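Local atomic coordinates of alpha-l-arabinofuranosidase domain protein (Thermotoga maritima, PDB entry 4ATW), a protein that hydrolyses alpha-L-arabinofuranosides, probably releasing terminal arabinofuranosyl residues from arabinose-containing polysaccharides and oligosaccharides, and is a thermostable enzyme. Residues K206-G211 with I229-Y234; T246-Y251 with F384-A389; T436-D441 with K472-S477. All blocks are in the same frame, centred on the assembly; numbering follows the deposited sequence.

Contact 1 (K206-G211 with I229-Y234); sequences KAIAVG and IDFISY
Phe-231 and Ser-233, the two residues with most surface buried here, stand on the strand that 229-234 leads into, alongside its parallel neighbour 206-209. Helix 215-225, which links the two strands in sequence, completes a beta-alpha-beta unit of the (beta/alpha)8 barrel. The ring of Phe-231, its CG anti to the carbonyl carbon (chi1 -57°), lies on the same face of the sheet as Ile-208 and beside it, the two side chains pointing the same way, with CD1 4.0 Å from Ile-208 CG1. The carbonyl oxygen of Ala-207 lies in the ring plane, at its edge. That oxygen also accepts from two backbone donors, Asp-230 N at 2.9 Å and Phe-231 N at 3.0 Å. Ser-233 brings its CB to 3.7 Å from Ile-208 CG2, while its OG, anti to the backbone N, is hydrogen-bonded to Asp-280 on the next strand; a small hydroxyl side chain suits this buried place. Its backbone N gives a nearly straight bond (172°) to Ala-209 O, 2.7 Å away. On the opposite face Ala-209 and Ile-232 meet helix 215-225, and the methyl of Ala-209 packs on Ile-229 CD1. Asp-230, with CG beside its backbone N, points at the neighbouring strand, and OD2 accepts a hydrogen bond from Ala-207 N on its anti lone pair at 2.8 Å. The same oxygen forms a salt bridge with Lys-199, and OD1 one with Arg-273. Backbone bonds run along the whole pairing; charge is added at the strand's start, where the carboxylate is probably ionised, and apolar packing along the faces.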
# COMPACT_ATOMS: atom_id res chain seq x y z
N LYS A 206 15.77 0.59 -7.58
CA LYS A 206 15.66 0.32 -6.18
C LYS A 206 15.20 -1.14 -6.08
O LYS A 206 14.26 -1.59 -6.78
CB LYS A 206 14.61 1.23 -5.56
CG LYS A 206 14.88 2.70 -5.70
CD LYS A 206 16.08 3.10 -4.88
CE LYS A 206 15.99 4.56 -4.46
NZ LYS A 206 17.09 4.96 -3.52
N ALA A 207 15.86 -1.90 -5.20
CA ALA A 207 15.53 -3.29 -4.98
C ALA A 207 14.83 -3.56 -3.61
O ALA A 207 15.30 -3.12 -2.57
CB ALA A 207 16.78 -4.11 -5.07
N ILE A 208 13.73 -4.29 -3.62
CA ILE A 208 13.02 -4.64 -2.40
C ILE A 208 13.15 -6.17 -2.23
O ILE A 208 12.64 -6.98 -3.06
CB ILE A 208 11.53 -4.32 -2.49
CG1 ILE A 208 11.31 -2.84 -2.79
CG2 ILE A 208 10.86 -4.66 -1.24
CD1 ILE A 208 11.47 -2.45 -4.30
N ALA A 209 13.86 -6.55 -1.16
CA ALA A 209 14.13 -7.96 -0.84
C ALA A 209 13.06 -8.52 0.06
O ALA A 209 12.49 -7.81 0.85
CB ALA A 209 15.48 -8.11 -0.20
N VAL A 210 12.79 -9.79 -0.07
CA VAL A 210 11.77 -10.39 0.72
C VAL A 210 12.13 -10.51 2.17
O VAL A 210 13.10 -11.17 2.52
CB VAL A 210 11.47 -11.76 0.27
CG1 VAL A 210 10.22 -12.26 0.99
CG2 VAL A 210 11.30 -11.76 -1.23
N GLY A 211 11.33 -9.87 3.00
CA GLY A 211 11.55 -9.94 4.42
C GLY A 211 10.31 -10.54 4.98
O GLY A 211 9.32 -10.69 4.26
N ILE A 229 20.72 -4.13 -1.63
CA ILE A 229 19.28 -3.97 -1.72
C ILE A 229 18.96 -2.60 -1.12
O ILE A 229 19.80 -2.04 -0.43
CB ILE A 229 18.60 -5.08 -0.96
CG1 ILE A 229 18.90 -4.96 0.53
CG2 ILE A 229 19.12 -6.41 -1.46
CD1 ILE A 229 18.39 -6.16 1.30
N ASP A 230 17.77 -2.05 -1.40
CA ASP A 230 17.38 -0.75 -0.88
C ASP A 230 16.30 -0.80 0.17
O ASP A 230 16.15 0.13 0.96
CB ASP A 230 16.95 0.12 -2.02
CG ASP A 230 18.02 0.25 -3.06
OD1 ASP A 230 18.99 0.97 -2.79
OD2 ASP A 230 17.92 -0.37 -4.15
N PHE A 231 15.54 -1.89 0.19
CA PHE A 231 14.48 -2.10 1.15
C PHE A 231 14.41 -3.55 1.52
O PHE A 231 15.06 -4.40 0.91
CB PHE A 231 13.12 -1.76 0.57
CG PHE A 231 13.01 -0.37 0.05
CD1 PHE A 231 13.55 -0.01 -1.17
CD2 PHE A 231 12.32 0.59 0.78
CE1 PHE A 231 13.41 1.28 -1.65
CE2 PHE A 231 12.17 1.89 0.30
CZ PHE A 231 12.72 2.22 -0.91
N ILE A 232 13.60 -3.83 2.53
CA ILE A 232 13.36 -5.20 2.95
C ILE A 232 11.86 -5.17 3.13
O ILE A 232 11.31 -4.31 3.81
CB ILE A 232 14.12 -5.61 4.22
CG1 ILE A 232 13.69 -7.01 4.62
CG2 ILE A 232 13.89 -4.62 5.33
CD1 ILE A 232 14.67 -7.70 5.56
N SER A 233 11.21 -6.07 2.40
CA SER A 233 9.77 -6.20 2.33
C SER A 233 9.14 -6.68 3.62
O SER A 233 9.73 -7.51 4.31
CB SER A 233 9.45 -7.15 1.16
OG SER A 233 8.12 -7.56 1.14
N TYR A 234 7.97 -6.12 3.95
CA TYR A 234 7.21 -6.58 5.11
C TYR A 234 5.72 -6.67 4.75
O TYR A 234 5.16 -5.73 4.18
CB TYR A 234 7.37 -5.67 6.34
CG TYR A 234 6.80 -6.32 7.61
CD1 TYR A 234 7.49 -7.33 8.28
CD2 TYR A 234 5.53 -6.00 8.08
CE1 TYR A 234 6.94 -8.00 9.36
CE2 TYR A 234 4.97 -6.67 9.17
CZ TYR A 234 5.68 -7.66 9.80
OH TYR A 234 5.11 -8.33 10.84

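Contact 2 (T246-Y251 with F384-A389); sequences TVSTVY and FSVENA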
# COMPACT_ATOMS: atom_id res chain seq x y z
N THR A 246 -9.61 -5.39 15.84
CA THR A 246 -9.21 -5.00 14.50
C THR A 246 -8.50 -3.65 14.44
O THR A 246 -7.39 -3.56 13.94
CB THR A 246 -10.43 -5.00 13.52
OG1 THR A 246 -10.94 -6.33 13.41
CG2 THR A 246 -10.01 -4.58 12.14
N VAL A 247 -9.10 -2.58 14.95
CA VAL A 247 -8.41 -1.30 14.87
C VAL A 247 -7.13 -1.27 15.69
O VAL A 247 -6.15 -0.72 15.24
CB VAL A 247 -9.28 -0.09 15.33
CG1 VAL A 247 -10.46 0.06 14.42
CG2 VAL A 247 -9.72 -0.27 16.76
N SER A 248 -7.14 -1.87 16.87
CA SER A 248 -5.95 -1.83 17.71
C SER A 248 -4.68 -2.45 17.12
O SER A 248 -3.57 -2.18 17.60
CB SER A 248 -6.24 -2.50 19.06
OG SER A 248 -6.27 -3.91 18.96
N THR A 249 -4.82 -3.25 16.07
CA THR A 249 -3.65 -3.86 15.48
C THR A 249 -2.86 -2.87 14.68
O THR A 249 -1.86 -3.23 14.06
CB THR A 249 -3.99 -5.03 14.55
OG1 THR A 249 -4.93 -4.59 13.58
CG2 THR A 249 -4.53 -6.21 15.33
N VAL A 250 -3.29 -1.61 14.63
CA VAL A 250 -2.50 -0.63 13.88
C VAL A 250 -1.32 -0.31 14.78
O VAL A 250 -0.24 0.06 14.33
CB VAL A 250 -3.33 0.66 13.53
CG1 VAL A 250 -4.10 1.10 14.71
CG2 VAL A 250 -2.45 1.79 13.07
N TYR A 251 -1.49 -0.54 16.07
CA TYR A 251 -0.40 -0.28 16.97
C TYR A 251 0.47 -1.50 17.14
O TYR A 251 1.57 -1.41 17.67
CB TYR A 251 -0.93 0.31 18.27
CG TYR A 251 -1.48 1.71 17.97
CD1 TYR A 251 -0.61 2.82 17.87
CD2 TYR A 251 -2.82 1.90 17.63
CE1 TYR A 251 -1.08 4.07 17.44
CE2 TYR A 251 -3.30 3.15 17.19
CZ TYR A 251 -2.42 4.22 17.09
OH TYR A 251 -2.87 5.42 16.62
N PHE A 384 -2.66 -12.41 19.40
CA PHE A 384 -1.81 -11.20 19.46
C PHE A 384 -2.24 -10.33 20.62
O PHE A 384 -3.34 -10.49 21.17
CB PHE A 384 -1.97 -10.35 18.21
CG PHE A 384 -3.17 -9.42 18.26
CD1 PHE A 384 -3.07 -8.18 18.88
CD2 PHE A 384 -4.38 -9.79 17.67
CE1 PHE A 384 -4.15 -7.32 18.91
CE2 PHE A 384 -5.47 -8.94 17.70
CZ PHE A 384 -5.36 -7.71 18.31
N SER A 385 -1.38 -9.37 20.95
CA SER A 385 -1.71 -8.46 22.04
C SER A 385 -1.05 -7.11 21.89
O SER A 385 0.10 -7.03 21.49
CB SER A 385 -1.28 -9.06 23.36
OG SER A 385 0.11 -9.23 23.36
N VAL A 386 -1.78 -6.05 22.20
CA VAL A 386 -1.23 -4.71 22.08
C VAL A 386 -1.25 -4.05 23.44
O VAL A 386 -2.16 -4.31 24.24
CB VAL A 386 -2.02 -3.86 21.12
CG1 VAL A 386 -1.44 -2.45 21.08
CG2 VAL A 386 -1.99 -4.49 19.75
N GLU A 387 -0.25 -3.21 23.69
CA GLU A 387 -0.17 -2.53 24.97
C GLU A 387 -0.20 -1.02 24.85
O GLU A 387 0.62 -0.43 24.17
CB GLU A 387 1.09 -2.92 25.72
CG GLU A 387 0.86 -3.96 26.79
CD GLU A 387 2.08 -4.09 27.69
OE1 GLU A 387 3.17 -4.40 27.16
OE2 GLU A 387 1.94 -3.87 28.92
N ASN A 388 -1.16 -0.40 25.53
CA ASN A 388 -1.30 1.03 25.54
C ASN A 388 -1.60 1.61 24.21
O ASN A 388 -0.94 2.53 23.76
CB ASN A 388 -0.04 1.63 26.12
CG ASN A 388 0.11 1.29 27.58
OD1 ASN A 388 1.13 1.59 28.18
ND2 ASN A 388 -0.92 0.68 28.16
N ALA A 389 -2.64 1.06 23.59
CA ALA A 389 -3.08 1.52 22.29
C ALA A 389 -3.88 2.81 22.52
O ALA A 389 -4.83 2.81 23.31
CB ALA A 389 -3.95 0.46 21.66
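A methyl group set over an aromatic face leads this contact. Thr-249, in the turn between helices 243-247 and 250-265, places CG2 3.4 Å above the plane of the Phe-384 ring and offset toward its rim, a CH-pi contact with 3.8 Å from CG2 to the ring centroid. The two side chains cross at about a right angle. Threonine suits the spot because its branches divide the work: OG1 sits between the backbone N and the carbonyl carbon (chi1 53°) and bonds back to Thr-246 O at 2.7 Å and outward to Thr-238, while CG2 faces the ring. A serine here would lose the methyl and would probably weaken the packing on the ring. Ser-248 comes at the ring's edge, OG 4.0 Å from Phe-384 CZ, its hydroxyl bonded to Tyr-244 O. Farther along the strand, Val-386 directs CG1 at Tyr-251 CB, 4.0 Å away, and CG2 lies near Ser-248 O. The Tyr-251 ring runs away from Val-386, CD2 4.4 Å from Ala-389 CB, and its hydroxyl bonds to Asp-393. All three hydroxyls have partners outside 384-389, and what joins the barrel's helical turn to the strand is apolar and aromatic packing.

Contact 3 (T436-D441 with K472-S477); sequences TLTGPD and KPFSCS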
# COMPACT_ATOMS: atom_id res chain seq x y z
N THR A 436 -14.44 14.85 7.48
CA THR A 436 -14.44 13.70 8.36
C THR A 436 -15.11 12.48 7.69
O THR A 436 -16.04 12.62 6.87
CB THR A 436 -15.15 14.03 9.68
OG1 THR A 436 -16.55 13.75 9.55
CG2 THR A 436 -14.99 15.52 10.00
N LEU A 437 -14.61 11.30 8.04
CA LEU A 437 -15.12 10.05 7.47
C LEU A 437 -15.59 9.06 8.52
O LEU A 437 -14.80 8.58 9.34
CB LEU A 437 -14.05 9.39 6.60
CG LEU A 437 -14.20 7.92 6.24
CD1 LEU A 437 -15.51 7.67 5.49
CD2 LEU A 437 -13.01 7.51 5.39
N THR A 438 -16.88 8.75 8.46
CA THR A 438 -17.46 7.79 9.40
C THR A 438 -18.76 7.33 8.77
O THR A 438 -18.98 7.55 7.58
CB THR A 438 -17.75 8.45 10.79
OG1 THR A 438 -18.00 7.43 11.78
CG2 THR A 438 -18.94 9.39 10.69
N GLY A 439 -19.61 6.70 9.58
CA GLY A 439 -20.89 6.23 9.08
C GLY A 439 -21.79 5.69 10.17
O GLY A 439 -21.42 5.73 11.34
N PRO A 440 -22.96 5.16 9.82
CA PRO A 440 -23.93 4.60 10.77
C PRO A 440 -23.39 3.82 11.98
O PRO A 440 -23.55 4.23 13.12
CB PRO A 440 -24.80 3.72 9.88
CG PRO A 440 -24.83 4.50 8.60
CD PRO A 440 -23.39 4.92 8.43
N ASP A 441 -22.79 2.67 11.72
CA ASP A 441 -22.24 1.85 12.79
C ASP A 441 -20.90 1.30 12.35
O ASP A 441 -20.50 1.43 11.19
CB ASP A 441 -23.18 0.70 13.13
CG ASP A 441 -23.66 -0.04 11.90
OD1 ASP A 441 -24.29 0.61 11.04
OD2 ASP A 441 -23.41 -1.26 11.80
N LYS A 472 -16.44 12.39 16.19
CA LYS A 472 -17.38 11.29 16.38
C LYS A 472 -16.70 9.95 16.65
O LYS A 472 -15.50 9.78 16.38
CB LYS A 472 -18.27 11.14 15.15
CG LYS A 472 -18.81 12.46 14.65
CD LYS A 472 -19.76 12.29 13.49
CE LYS A 472 -19.99 13.62 12.78
NZ LYS A 472 -20.89 13.43 11.61
N PRO A 473 -17.45 9.00 17.20
CA PRO A 473 -16.86 7.69 17.49
C PRO A 473 -16.43 7.05 16.17
O PRO A 473 -16.96 7.40 15.10
CB PRO A 473 -17.99 6.93 18.18
CG PRO A 473 -19.23 7.57 17.60
CD PRO A 473 -18.87 9.03 17.61
N PHE A 474 -15.47 6.13 16.25
CA PHE A 474 -14.94 5.46 15.06
C PHE A 474 -14.93 6.37 13.82
O PHE A 474 -15.47 6.05 12.77
CB PHE A 474 -15.72 4.16 14.78
CG PHE A 474 -17.21 4.33 14.64
CD1 PHE A 474 -17.76 4.80 13.45
CD2 PHE A 474 -18.07 4.00 15.69
CE1 PHE A 474 -19.14 4.92 13.31
CE2 PHE A 474 -19.45 4.12 15.56
CZ PHE A 474 -19.99 4.58 14.37
N SER A 475 -14.27 7.50 13.97
CA SER A 475 -14.17 8.46 12.89
C SER A 475 -12.70 8.86 12.62
O SER A 475 -11.79 8.73 13.45
CB SER A 475 -15.01 9.72 13.20
OG SER A 475 -14.45 10.52 14.24
N CYS A 476 -12.48 9.38 11.43
CA CYS A 476 -11.15 9.75 10.99
C CYS A 476 -11.41 11.10 10.37
O CYS A 476 -12.25 11.22 9.48
CB CYS A 476 -10.73 8.71 9.97
SG CYS A 476 -9.07 8.74 9.23
N SER A 477 -10.71 12.12 10.86
CA SER A 477 -10.94 13.47 10.36
C SER A 477 -9.66 14.22 10.01
O SER A 477 -8.60 13.97 10.56
CB SER A 477 -11.72 14.26 11.42
OG SER A 477 -12.84 13.54 11.91
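A G1 beta bulge opens the strand that forms one half of this antiparallel pair in the C-terminal beta domain, where strand 475-481 runs between 405-411 and 433-438. Phe-474 and Ser-475 both face Asn-411 across the bulge, and Phe-474 takes the left-handed backbone conformation (phi 33°) that such a bulge needs at its first position. Beyond it Leu-437 and Cys-476 form a hydrogen-bonded pair, with Leu-437 N to Cys-476 O at 2.8 Å and Cys-476 N to Leu-437 O at 3.2 Å. Their side chains share one face and rest on helix 345-355, which suits the apolar leucine. Cys-476, with SG anti to the backbone N, is joined by a disulfide to Cys-306 of helix 299-313, so the strand is covalently tied to a barrel helix. The other face carries Thr-436 and Ser-477, a non-hydrogen-bonded pair in which the serine OG comes against the CB and CG2 of the threonine. At the end of strand 433-438, beside the start of 475-481, Thr-438 swings OG1 anti to the backbone N (chi1 -166°) and donates to Phe-474 O at 3.0 Å, from above the carbonyl plane. Its CG2 meets the aliphatic part of Lys-472, with CD 4.1 Å away, the two side chains crossing at about a right angle. Ser-475 OG bonds back to Lys-472 O, spanning the residues that lead into the bulge. The ring of Phe-474 leans across the outgoing chain 439-441, and its edge meets the carbonyl oxygen of Gly-439 in the ring plane, with CE1 3.1 Å from that oxygen.

Contacts 1 and 2 are buried, whereas contact 3 is partly open at the loop 439-441 and at Lys-472. Contact 1 lies within the barrel wall; helix 243-247, which follows strand 231-238 of contact 1 in the chain, belongs to contact 2, and the turn after it packs on the C-terminal sheet, which contact 3 also reaches. The centres of contacts 1 and 3 are about 35 Å apart, on opposite sides of the chain's centre, and those of contacts 2 and 3 about 19 Å. Backbone hydrogen bonds dominate the two strand pairings, parallel in one and antiparallel in the other, while the interdomain contact 2 depends on side-chain packing. A carboxylate reinforces contact 1, a disulfide contact 3.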